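Local coordinates for metallo-beta-lactamase (Pseudomonas stutzeri, PDB 4ZEJ), which probably hydrolyses the amide bond of beta-lactam antibiotics with the help of zinc ions, turning them into substituted beta-amino acids and so conferring resistance, at residues T99-N102 and H103-E107. Residues are numbered along the deposited sequence; the frame is centred on the assembly and turned at random.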
loop_
_atom_site.group_PDB
_atom_site.type_symbol
_atom_site.label_atom_id
_atom_site.label_comp_id
_atom_site.label_asym_id
_atom_site.label_seq_id
_atom_site.Cartn_x
_atom_site.Cartn_y
_atom_site.Cartn_z
ATOM N N THR A 99 7.805 8.363 9.303
ATOM C CA THR A 99 7.732 9.617 10.058
ATOM C C THR A 99 6.653 10.547 9.504
ATOM O O THR A 99 5.809 11.047 10.259
ATOM C CB THR A 99 9.101 10.347 10.023
ATOM O OG1 THR A 99 10.112 9.471 10.532
ATOM C CG2 THR A 99 9.090 11.620 10.862
ATOM N N SER A 100 6.680 10.760 8.190
ATOM C CA SER A 100 5.741 11.678 7.541
ATOM C C SER A 100 4.301 11.167 7.648
ATOM O O SER A 100 3.404 11.925 7.985
ATOM C CB SER A 100 6.113 11.903 6.075
ATOM O OG SER A 100 5.244 12.852 5.473
ATOM N N THR A 101 4.096 9.879 7.374
ATOM C CA THR A 101 2.780 9.265 7.512
ATOM C C THR A 101 2.224 9.338 8.939
ATOM O O THR A 101 1.071 9.722 9.123
ATOM C CB THR A 101 2.803 7.810 7.023
ATOM O OG1 THR A 101 3.117 7.815 5.627
ATOM C CG2 THR A 101 1.469 7.116 7.258
ATOM N N ASN A 102 3.038 8.974 9.928
ATOM C CA ASN A 102 2.623 9.080 11.339
ATOM C C ASN A 102 2.304 10.519 11.769
ATOM O O ASN A 102 1.347 10.732 12.522
ATOM C CB ASN A 102 3.656 8.445 12.292
ATOM C CG ASN A 102 3.220 7.087 12.835
ATOM O OD1 ASN A 102 2.228 6.493 12.402
ATOM N ND2 ASN A 102 3.970 6.590 13.810
ATOM N N HIS A 103 3.086 11.491 11.287
ATOM C CA HIS A 103 2.793 12.918 11.532
ATOM C C HIS A 103 1.429 13.317 10.978
ATOM O O HIS A 103 0.641 13.987 11.649
ATOM C CB HIS A 103 3.879 13.816 10.918
ATOM C CG HIS A 103 3.629 15.280 11.103
ATOM N ND1 HIS A 103 3.805 15.916 12.314
ATOM C CD2 HIS A 103 3.221 16.237 10.233
ATOM C CE1 HIS A 103 3.514 17.199 12.185
ATOM N NE2 HIS A 103 3.155 17.420 10.932
ATOM N N LEU A 104 1.149 12.889 9.750
ATOM C CA LEU A 104 -0.134 13.179 9.113
ATOM C C LEU A 104 -1.308 12.478 9.792
ATOM O O LEU A 104 -2.386 13.061 9.881
ATOM C CB LEU A 104 -0.090 12.851 7.612
ATOM C CG LEU A 104 0.728 13.857 6.792
ATOM C CD1 LEU A 104 1.126 13.279 5.440
ATOM C CD2 LEU A 104 -0.022 15.169 6.609
ATOM N N LEU A 105 -1.104 11.250 10.280
ATOM C CA LEU A 105 -2.151 10.572 11.050
ATOM C C LEU A 105 -2.492 11.383 12.314
ATOM O O LEU A 105 -3.666 11.686 12.566
ATOM C CB LEU A 105 -1.747 9.143 11.412
ATOM C CG LEU A 105 -1.743 8.171 10.221
ATOM C CD1 LEU A 105 -1.007 6.895 10.602
ATOM C CD2 LEU A 105 -3.159 7.874 9.734
ATOM N N LYS A 106 -1.469 11.764 13.066
ATOM C CA LYS A 106 -1.683 12.537 14.305
ATOM C C LYS A 106 -2.376 13.883 14.049
ATOM O O LYS A 106 -3.348 14.222 14.734
ATOM C CB LYS A 106 -0.362 12.724 15.052
ATOM C CG LYS A 106 0.179 11.434 15.646
ATOM C CD LYS A 106 1.493 11.652 16.387
ATOM C CE LYS A 106 2.517 10.579 16.040
ATOM N NZ LYS A 106 3.701 10.663 16.945
ATOM N N GLU A 107 -1.896 14.618 13.042
ATOM C CA GLU A 107 -2.472 15.907 12.631
ATOM C C GLU A 107 -3.965 15.801 12.314
ATOM O O GLU A 107 -4.724 16.726 12.600
ATOM C CB GLU A 107 -1.702 16.465 11.416
ATOM C CG GLU A 107 -2.241 17.757 10.800
ATOM C CD GLU A 107 -2.251 18.939 11.762
ATOM O OE1 GLU A 107 -1.334 19.025 12.608
ATOM O OE2 GLU A 107 -3.165 19.797 11.678
#
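H103 N to T99 O and L105 N to T101 O, both 2.9 Å, are the shortest hydrogen bonds joining 99-102 to 103-107 and belong to an alpha-helical i to i+4 ladder. L104 N to S100 O and K106 N to N102 O continue it, and of these four bonds the one from K106 N to N102 O is the straightest, with an N-H...O angle of 168°. This short helix, 99-107, is the crossover of a beta-alpha-beta unit between strands 95-98 and 115-117 in the metallo-beta-lactamase fold. It illustrates how one short helix presents faces of different character. On the buried face T101 and L105 lie side by side, T101 CG2 meeting L105 CD1 at 4.2 Å. With chi1 -63° T101 OG1 sits beside the backbone N, anti to the carbonyl carbon, leaving CG2 to face the leucine; OG1 is hydrogen-bonded to D141 and T98, and the T101 side chain lies about 5 Å from that of the zinc ligand H76. N102 crosses L105 at an angle and rests OD1 3.7 Å from L105 CD1, while the same oxygen accepts the A113 amide and ND2 bonds T116 weakly. On another flank L104 CD1 comes 4.1 Å from S100 OG, and the L104 side chain also touches W77 and D141. K106 folds back over its own rung, the chain bending at chi3 (-135°) to bring CE within 3.7 Å of N102 O.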